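Local coordinates for Tat-secreted protein Rv2525c (Mycobacterium tuberculosis, PDB 4PMQ), which may act as a peptidoglycan hydrolase with glycosidase activity, and in vitro cleaves p-nitrophenyl esters, butyrate preferred, at residues S64-G69 / V84-R89; A74-G79 / I109-S114; G78-G83 / L126-S131. All blocks are in the same frame, centred on the assembly; numbering follows the deposited sequence.

Contact 1: S64-G69 / V84-R89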
loop_
_atom_site.group_PDB
_atom_site.type_symbol
_atom_site.label_atom_id
_atom_site.label_comp_id
_atom_site.label_asym_id
_atom_site.label_seq_id
_atom_site.Cartn_x
_atom_site.Cartn_y
_atom_site.Cartn_z
ATOM N N SER A 64 3.441 0.372 5.257
ATOM C CA SER A 64 3.319 -0.958 4.650
ATOM C C SER A 64 2.144 -1.066 3.677
ATOM O O SER A 64 1.052 -0.575 3.967
ATOM C CB SER A 64 3.127 -2.024 5.724
ATOM O OG SER A 64 4.266 -2.167 6.552
ATOM N N CYS A 65 2.361 -1.764 2.546
ATOM C CA CYS A 65 1.273 -2.035 1.625
ATOM C C CYS A 65 1.377 -3.470 1.158
ATOM O O CYS A 65 2.441 -4.089 1.252
ATOM C CB CYS A 65 1.270 -1.065 0.449
ATOM S SG CYS A 65 2.699 -1.240 -0.641
ATOM N N TYR A 66 0.279 -4.000 0.695
ATOM C CA TYR A 66 0.247 -5.394 0.279
ATOM C C TYR A 66 -0.290 -5.524 -1.114
ATOM O O TYR A 66 -1.407 -5.082 -1.362
ATOM C CB TYR A 66 -0.652 -6.207 1.239
ATOM C CG TYR A 66 -0.622 -7.692 0.956
ATOM C CD1 TYR A 66 -1.405 -8.248 -0.063
ATOM C CD2 TYR A 66 0.201 -8.542 1.689
ATOM C CE1 TYR A 66 -1.340 -9.608 -0.366
ATOM C CE2 TYR A 66 0.287 -9.907 1.387
ATOM C CZ TYR A 66 -0.484 -10.430 0.356
ATOM O OH TYR A 66 -0.445 -11.770 0.080
ATOM N N GLN A 67 0.440 -6.205 -1.984
ATOM C CA GLN A 67 -0.060 -6.575 -3.313
ATOM C C GLN A 67 0.686 -7.798 -3.751
ATOM O O GLN A 67 1.902 -7.738 -3.933
ATOM C CB GLN A 67 0.067 -5.464 -4.358
ATOM C CG GLN A 67 -0.643 -5.886 -5.663
ATOM C CD GLN A 67 -0.724 -4.859 -6.746
ATOM O OE1 GLN A 67 -0.520 -3.666 -6.533
ATOM N NE2 GLN A 67 -1.102 -5.315 -7.933
ATOM N N TYR A 68 -0.035 -8.893 -3.918
ATOM C CA TYR A 68 0.596 -10.125 -4.364
ATOM C C TYR A 68 0.303 -10.340 -5.851
ATOM O O TYR A 68 1.235 -10.359 -6.650
ATOM C CB TYR A 68 0.153 -11.331 -3.515
ATOM C CG TYR A 68 0.695 -12.647 -4.044
ATOM C CD1 TYR A 68 2.013 -13.034 -3.799
ATOM C CD2 TYR A 68 -0.117 -13.520 -4.764
ATOM C CE1 TYR A 68 2.519 -14.247 -4.293
ATOM C CE2 TYR A 68 0.378 -14.726 -5.268
ATOM C CZ TYR A 68 1.684 -15.103 -5.002
ATOM O OH TYR A 68 2.138 -16.312 -5.503
ATOM N N GLY A 69 -0.976 -10.541 -6.200
ATOM C CA GLY A 69 -1.399 -10.752 -7.579
ATOM C C GLY A 69 -1.720 -9.466 -8.321
ATOM O O GLY A 69 -1.568 -8.362 -7.781
ATOM N N VAL A 84 -8.395 -13.678 3.936
ATOM C CA VAL A 84 -7.715 -14.175 5.146
ATOM C C VAL A 84 -6.322 -14.688 4.815
ATOM O O VAL A 84 -5.396 -14.414 5.577
ATOM C CB VAL A 84 -8.526 -15.194 5.988
ATOM C CG1 VAL A 84 -9.796 -14.555 6.534
ATOM C CG2 VAL A 84 -8.843 -16.469 5.212
ATOM N N GLN A 85 -6.164 -15.370 3.666
ATOM C CA GLN A 85 -4.849 -15.873 3.256
ATOM C C GLN A 85 -3.858 -14.706 3.024
ATOM O O GLN A 85 -2.739 -14.735 3.535
ATOM C CB GLN A 85 -5.006 -16.687 1.965
ATOM C CG GLN A 85 -5.792 -17.991 2.167
ATOM C CD GLN A 85 -6.335 -18.569 0.875
ATOM O OE1 GLN A 85 -6.109 -18.055 -0.230
ATOM N NE2 GLN A 85 -7.116 -19.631 0.991
ATOM N N HIS A 86 -4.288 -13.673 2.287
ATOM C CA HIS A 86 -3.386 -12.560 2.011
ATOM C C HIS A 86 -3.117 -11.727 3.283
ATOM O O HIS A 86 -1.972 -11.339 3.532
ATOM C CB HIS A 86 -3.982 -11.692 0.890
ATOM C CG HIS A 86 -3.931 -12.382 -0.440
ATOM N ND1 HIS A 86 -2.714 -12.622 -1.092
ATOM C CD2 HIS A 86 -4.937 -12.850 -1.216
ATOM C CE1 HIS A 86 -3.019 -13.267 -2.206
ATOM N NE2 HIS A 86 -4.344 -13.412 -2.334
ATOM N N ALA A 87 -4.156 -11.484 4.096
ATOM C CA ALA A 87 -3.966 -10.674 5.312
ATOM C C ALA A 87 -3.017 -11.345 6.306
ATOM O O ALA A 87 -2.173 -10.689 6.913
ATOM C CB ALA A 87 -5.321 -10.411 5.978
ATOM N N ARG A 88 -3.137 -12.662 6.464
ATOM C CA ARG A 88 -2.226 -13.377 7.360
ATOM C C ARG A 88 -0.774 -13.202 6.917
ATOM O O ARG A 88 0.104 -12.954 7.742
ATOM C CB ARG A 88 -2.556 -14.863 7.361
ATOM C CG ARG A 88 -3.856 -15.173 8.083
ATOM C CD ARG A 88 -4.177 -16.653 7.923
ATOM N NE ARG A 88 -5.535 -16.978 8.361
ATOM C CZ ARG A 88 -6.219 -18.049 7.960
ATOM N NH1 ARG A 88 -5.660 -18.938 7.140
ATOM N NH2 ARG A 88 -7.465 -18.241 8.374
ATOM N N ARG A 89 -0.537 -13.356 5.603
ATOM C CA ARG A 89 0.813 -13.283 5.050
ATOM C C ARG A 89 1.378 -11.865 5.181
ATOM O O ARG A 89 2.503 -11.685 5.661
ATOM C CB ARG A 89 0.821 -13.781 3.602
ATOM C CG ARG A 89 2.220 -13.896 3.012
ATOM C CD ARG A 89 3.143 -14.811 3.836
ATOM N NE ARG A 89 4.449 -14.910 3.193
ATOM C CZ ARG A 89 5.570 -15.304 3.787
ATOM N NH1 ARG A 89 5.571 -15.627 5.075
ATOM N NH2 ARG A 89 6.702 -15.377 3.098
#

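Contact 2: A74-G79 / I109-S114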
loop_
_atom_site.group_PDB
_atom_site.type_symbol
_atom_site.label_atom_id
_atom_site.label_comp_id
_atom_site.label_asym_id
_atom_site.label_seq_id
_atom_site.Cartn_x
_atom_site.Cartn_y
_atom_site.Cartn_z
ATOM N N ALA A 74 -5.704 -10.631 -9.423
ATOM C CA ALA A 74 -5.834 -9.600 -8.381
ATOM C C ALA A 74 -6.253 -10.250 -7.072
ATOM O O ALA A 74 -7.072 -11.186 -7.087
ATOM C CB ALA A 74 -6.847 -8.536 -8.798
ATOM N N ASP A 75 -5.658 -9.795 -5.949
ATOM C CA ASP A 75 -5.887 -10.414 -4.654
ATOM C C ASP A 75 -7.349 -10.457 -4.247
ATOM O O ASP A 75 -7.773 -11.435 -3.621
ATOM C CB ASP A 75 -5.090 -9.696 -3.552
ATOM C CG ASP A 75 -3.596 -9.664 -3.814
ATOM O OD1 ASP A 75 -3.069 -10.660 -4.352
ATOM O OD2 ASP A 75 -2.957 -8.667 -3.437
ATOM N N TRP A 76 -8.113 -9.391 -4.570
ATOM C CA TRP A 76 -9.501 -9.288 -4.088
ATOM C C TRP A 76 -10.511 -10.179 -4.858
ATOM O O TRP A 76 -11.645 -10.312 -4.408
ATOM C CB TRP A 76 -9.937 -7.814 -4.178
ATOM C CG TRP A 76 -9.786 -7.234 -5.550
ATOM C CD1 TRP A 76 -8.702 -6.572 -6.063
ATOM C CD2 TRP A 76 -10.779 -7.241 -6.575
ATOM N NE1 TRP A 76 -8.977 -6.149 -7.348
ATOM C CE2 TRP A 76 -10.249 -6.542 -7.681
ATOM C CE3 TRP A 76 -12.085 -7.755 -6.660
ATOM C CZ2 TRP A 76 -10.997 -6.311 -8.839
ATOM C CZ3 TRP A 76 -12.821 -7.510 -7.802
ATOM C CH2 TRP A 76 -12.263 -6.831 -8.886
ATOM N N LEU A 77 -10.106 -10.810 -5.968
ATOM C CA LEU A 77 -11.062 -11.622 -6.726
ATOM C C LEU A 77 -11.677 -12.749 -5.895
ATOM O O LEU A 77 -12.868 -13.023 -6.060
ATOM C CB LEU A 77 -10.432 -12.196 -8.001
ATOM C CG LEU A 77 -10.042 -11.149 -9.057
ATOM C CD1 LEU A 77 -9.288 -11.816 -10.204
ATOM C CD2 LEU A 77 -11.291 -10.422 -9.607
ATOM N N GLY A 78 -10.880 -13.366 -5.023
ATOM C CA GLY A 78 -11.321 -14.478 -4.174
ATOM C C GLY A 78 -12.122 -14.111 -2.935
ATOM O O GLY A 78 -12.429 -14.990 -2.117
ATOM N N GLY A 79 -12.481 -12.828 -2.790
ATOM C CA GLY A 79 -13.313 -12.359 -1.690
ATOM C C GLY A 79 -12.803 -12.729 -0.304
ATOM O O GLY A 79 -11.616 -12.565 -0.013
ATOM N N ILE A 109 -6.140 -2.661 -4.077
ATOM C CA ILE A 109 -7.232 -2.807 -5.028
ATOM C C ILE A 109 -6.653 -2.113 -6.276
ATOM O O ILE A 109 -6.996 -0.962 -6.546
ATOM C CB ILE A 109 -8.616 -2.267 -4.584
ATOM C CG1 ILE A 109 -9.067 -2.778 -3.168
ATOM C CG2 ILE A 109 -9.672 -2.579 -5.676
ATOM C CD1 ILE A 109 -9.096 -4.274 -2.952
ATOM N N ASP A 110 -5.696 -2.796 -6.977
ATOM C CA ASP A 110 -4.967 -2.273 -8.127
ATOM C C ASP A 110 -5.810 -2.451 -9.396
ATOM O O ASP A 110 -5.416 -3.104 -10.361
ATOM C CB ASP A 110 -3.607 -3.023 -8.210
ATOM C CG ASP A 110 -2.685 -2.502 -9.291
ATOM O OD1 ASP A 110 -2.779 -1.288 -9.622
ATOM O OD2 ASP A 110 -1.911 -3.312 -9.844
ATOM N N ASP A 111 -7.024 -1.897 -9.347
ATOM C CA ASP A 111 -8.061 -2.027 -10.364
ATOM C C ASP A 111 -9.021 -0.850 -10.306
ATOM O O ASP A 111 -8.997 -0.047 -9.349
ATOM C CB ASP A 111 -8.847 -3.342 -10.081
ATOM C CG ASP A 111 -8.163 -4.577 -10.632
ATOM O OD1 ASP A 111 -8.040 -4.683 -11.873
ATOM O OD2 ASP A 111 -7.722 -5.419 -9.823
ATOM N N ASN A 112 -9.906 -0.793 -11.301
ATOM C CA ASN A 112 -10.961 0.209 -11.436
ATOM C C ASN A 112 -12.277 -0.577 -11.449
ATOM O O ASN A 112 -12.847 -0.844 -12.525
ATOM C CB ASN A 112 -10.747 1.048 -12.719
ATOM C CG ASN A 112 -11.840 2.076 -12.886
ATOM O OD1 ASN A 112 -12.528 2.401 -11.910
ATOM N ND2 ASN A 112 -12.026 2.584 -14.122
ATOM N N PRO A 113 -12.726 -1.028 -10.260
ATOM C CA PRO A 113 -13.870 -1.950 -10.222
ATOM C C PRO A 113 -15.230 -1.296 -10.369
ATOM O O PRO A 113 -15.421 -0.132 -9.986
ATOM C CB PRO A 113 -13.757 -2.566 -8.812
ATOM C CG PRO A 113 -13.173 -1.453 -7.991
ATOM C CD PRO A 113 -12.164 -0.816 -8.904
ATOM N N SER A 114 -16.204 -2.109 -10.819
ATOM C CA SER A 114 -17.611 -1.742 -10.830
ATOM C C SER A 114 -18.172 -1.867 -9.415
ATOM O O SER A 114 -17.595 -2.597 -8.578
ATOM C CB SER A 114 -18.388 -2.680 -11.737
ATOM O OG SER A 114 -18.312 -3.988 -11.169
#

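Contact 3: G78-G83 / L126-S131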
loop_
_atom_site.group_PDB
_atom_site.type_symbol
_atom_site.label_atom_id
_atom_site.label_comp_id
_atom_site.label_asym_id
_atom_site.label_seq_id
_atom_site.Cartn_x
_atom_site.Cartn_y
_atom_site.Cartn_z
ATOM N N GLY A 78 -10.880 -13.366 -5.023
ATOM C CA GLY A 78 -11.321 -14.478 -4.174
ATOM C C GLY A 78 -12.122 -14.111 -2.935
ATOM O O GLY A 78 -12.429 -14.990 -2.117
ATOM N N GLY A 79 -12.481 -12.828 -2.790
ATOM C CA GLY A 79 -13.313 -12.359 -1.690
ATOM C C GLY A 79 -12.803 -12.729 -0.304
ATOM O O GLY A 79 -11.616 -12.565 -0.013
ATOM N N ALA A 80 -13.713 -13.240 0.560
ATOM C CA ALA A 80 -13.400 -13.513 1.973
ATOM C C ALA A 80 -12.276 -14.530 2.146
ATOM O O ALA A 80 -11.343 -14.286 2.934
ATOM C CB ALA A 80 -14.642 -13.964 2.709
ATOM N N SER A 81 -12.348 -15.657 1.435
ATOM C CA SER A 81 -11.334 -16.710 1.549
ATOM C C SER A 81 -9.954 -16.153 1.150
ATOM O O SER A 81 -8.970 -16.340 1.886
ATOM C CB SER A 81 -11.721 -17.909 0.694
ATOM O OG SER A 81 -10.713 -18.904 0.773
ATOM N N ALA A 82 -9.893 -15.400 0.025
ATOM C CA ALA A 82 -8.624 -14.795 -0.396
ATOM C C ALA A 82 -8.126 -13.771 0.642
ATOM O O ALA A 82 -6.930 -13.685 0.918
ATOM C CB ALA A 82 -8.779 -14.124 -1.761
ATOM N N GLY A 83 -9.041 -12.994 1.191
ATOM C CA GLY A 83 -8.690 -11.979 2.172
ATOM C C GLY A 83 -7.930 -12.539 3.361
ATOM O O GLY A 83 -6.916 -11.951 3.766
ATOM N N LEU A 126 -11.939 -7.094 1.944
ATOM C CA LEU A 126 -11.518 -6.091 2.933
ATOM C C LEU A 126 -12.030 -6.428 4.356
ATOM O O LEU A 126 -11.318 -6.161 5.338
ATOM C CB LEU A 126 -11.941 -4.678 2.505
ATOM C CG LEU A 126 -11.213 -4.098 1.275
ATOM C CD1 LEU A 126 -11.725 -2.703 0.945
ATOM C CD2 LEU A 126 -9.675 -4.070 1.455
ATOM N N ARG A 127 -13.235 -7.044 4.470
ATOM C CA ARG A 127 -13.738 -7.461 5.787
ATOM C C ARG A 127 -12.793 -8.569 6.346
ATOM O O ARG A 127 -12.536 -8.583 7.556
ATOM C CB ARG A 127 -15.188 -7.925 5.728
ATOM C CG ARG A 127 -16.178 -6.781 5.523
ATOM C CD ARG A 127 -17.606 -7.291 5.526
ATOM N NE ARG A 127 -18.585 -6.200 5.516
ATOM C CZ ARG A 127 -19.847 -6.326 5.132
ATOM N NH1 ARG A 127 -20.301 -7.494 4.692
ATOM N NH2 ARG A 127 -20.656 -5.273 5.138
ATOM N N SER A 128 -12.261 -9.474 5.465
ATOM C CA SER A 128 -11.289 -10.490 5.928
ATOM C C SER A 128 -10.028 -9.835 6.449
ATOM O O SER A 128 -9.505 -10.263 7.487
ATOM C CB SER A 128 -10.940 -11.465 4.814
ATOM O OG SER A 128 -11.989 -12.399 4.677
ATOM N N TRP A 129 -9.528 -8.770 5.756
ATOM C CA TRP A 129 -8.381 -8.039 6.271
ATOM C C TRP A 129 -8.705 -7.509 7.674
ATOM O O TRP A 129 -7.885 -7.669 8.581
ATOM C CB TRP A 129 -7.985 -6.900 5.327
ATOM C CG TRP A 129 -7.015 -7.347 4.279
ATOM C CD1 TRP A 129 -7.302 -7.924 3.077
ATOM C CD2 TRP A 129 -5.582 -7.275 4.363
ATOM N NE1 TRP A 129 -6.134 -8.184 2.384
ATOM C CE2 TRP A 129 -5.063 -7.831 3.164
ATOM C CE3 TRP A 129 -4.687 -6.814 5.340
ATOM C CZ2 TRP A 129 -3.688 -7.870 2.892
ATOM C CZ3 TRP A 129 -3.320 -6.860 5.074
ATOM C CH2 TRP A 129 -2.835 -7.368 3.858
ATOM N N GLU A 130 -9.919 -6.917 7.861
ATOM C CA GLU A 130 -10.310 -6.407 9.190
ATOM C C GLU A 130 -10.387 -7.529 10.238
ATOM O O GLU A 130 -10.087 -7.299 11.414
ATOM C CB GLU A 130 -11.660 -5.726 9.108
ATOM C CG GLU A 130 -11.594 -4.468 8.226
ATOM C CD GLU A 130 -12.829 -3.606 8.437
ATOM O OE1 GLU A 130 -13.880 -4.169 8.807
ATOM O OE2 GLU A 130 -12.744 -2.371 8.255
ATOM N N SER A 131 -10.791 -8.720 9.815
ATOM C CA SER A 131 -10.910 -9.841 10.730
ATOM C C SER A 131 -9.557 -10.395 11.114
ATOM O O SER A 131 -9.481 -11.111 12.108
ATOM C CB SER A 131 -11.760 -10.953 10.130
ATOM O OG SER A 131 -11.990 -11.949 11.128
#

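Contact 1: S64-G69 / V84-R89
Tyr66 closes strand 61-66 and meets His86 of helix 79-96, so the contact joins strand to helix within the beta-alpha-beta unit 61-66, 79-96, 105-108 of this TIM-barrel-clan domain. The phenol runs out from the strand with CG anti to the backbone N (chi1 -174°), which carries its OH to the imidazole. Tyr66 OH lies 2.7 Å from His86 ND1, in the plane of the imidazole and at its edge; either partner could supply the proton. The two rings meet rim to rim, planes 65° apart, and neither covers the other. The helix backbone comes in over one face of the phenol, bringing His86 O to 3.4 Å from Tyr66 CE2, while Trp129 of helix 115-133 makes an edge-to-face pair with the same tyrosine. Past the OH, Arg89 adds its CB at 4.2 Å from Tyr66 OH, but its guanidinium turns off to salt bridges with Asp34 and Glu92.

Gln67 leaves the strand end directed away from the helix, its chain extended, and Gln67 NE2 gives a nearly straight bond to Gly69 O (3.1 Å), which lies in the plane of the amide. Tyr68 turns back toward the helix and completes an aromatic cluster. The Tyr68 ring is inclined 39° to the His86 ring, in an oblique arrangement. The meeting is at the imidazole's edge, where Tyr68 CD2 sits 3.9 Å from His86 CE1.

Contact 2: A74-G79 / I109-S114
Trp76 NE1 donates to Asp111 OD2 across 2.9 Å, tying the loop that leads into helix 79-96 to the loop that follows strand 105-108. The bond is bent, 144° at the hydrogen. The indole N-H reaches the anti side of the oxygen from 28° out of the carboxylate plane, and ring and carboxylate stand almost perpendicular, at 84°. Ala74 packs its methyl against the same oxygen, CB to Asp111 OD2 3.4 Å. Trp76 takes the crowded position, its CG between the backbone N and the carbonyl carbon, and this swings the indole toward Ile109. One branch of that isoleucine, CG2, sits over the five-membered ring in a CH-pi contact, 4.3 Å from its centroid. The other ends in CD1, 3.8 Å from Trp76 CB. Leu77 CD2 lies over the opposite face of the indole, toward its rim, and Ile122 and Tyr125 of helix 115-133 add further packing. Trp164 touches Asp111 from another loop. With a hydrocarbon group over each face and a carboxylate at its N-H edge, the buried indole has its one polar atom satisfied and its rotation fixed, so two loops following neighbouring parallel strands of the barrel-like domain are held together.

Contact 3: G78-G83 / L126-S131
Ser128 faces helix 79-96 from helix 115-133. The axes of the short segments 79-83 and 126-131 approach to 7.6 Å and cross at -38°. Its hydroxyl lies beside its own backbone N, anti to the carbonyl carbon (chi1 -78°), and from there Ser128 OG donates to Ala80 O at 2.6 Å. The approach is well to the side of the carbonyl: the C=O...donor angle is 112°, with the donor OG a little out of the carbonyl plane. A weak bond to Pro124 O, one turn back in its own helix, gives the hydroxyl a second acceptor. Ser128 CB meanwhile rests on the bare backbone of Gly83, 3.5 Å from Gly83 CA. Glycine has no side chain to hold the helices apart here, and the CA atoms of Gly83 and Ser128 come within 4.8 Å.

Trp129 follows. The end of its side chain comes nearer to helix 79-96, and Gly83 O stands over one face, 4.1 Å from Trp129 NE1, without bonding to it. The indole N-H is bonded to Tyr125 OH, whose ring also meets the tryptophan edge to face.

These helices follow the neighbouring parallel strands 61-66 and 105-108 and pack outside the sheet, as in a TIM-barrel-type fold. The indole lies between helices and sheet, touching Ala87 of helix 79-96, Ile105 and Ala107 of strand 105-108 and Thr138 of strand 138-142.

How the contacts relate
The segments interleave along the chain: those of contact 1 alternate with those of contacts 2 and 3. Contacts 1 and 3, with centres about 10 Å apart, both use helix 79-96, and Trp129 bridges them: its CH2 lies 3.6 Å from Tyr66 CB. Contacts 1 and 2, centres about 13 Å apart, meet through two aspartates. Asp75 OD1 accepts from Gly69 N at 2.8 Å, and Asp110 OD2 from Gln67 NE2 at 2.9 Å. Contacts 2 and 3 share Gly78 and Gly79, their centres about 11 Å apart, and Asp75 O packs 3.4 Å from Ala82 CB. A glycerol, probably from the crystallisation liquor, is hydrogen-bonded to Gln67 OE1 beside contact 1.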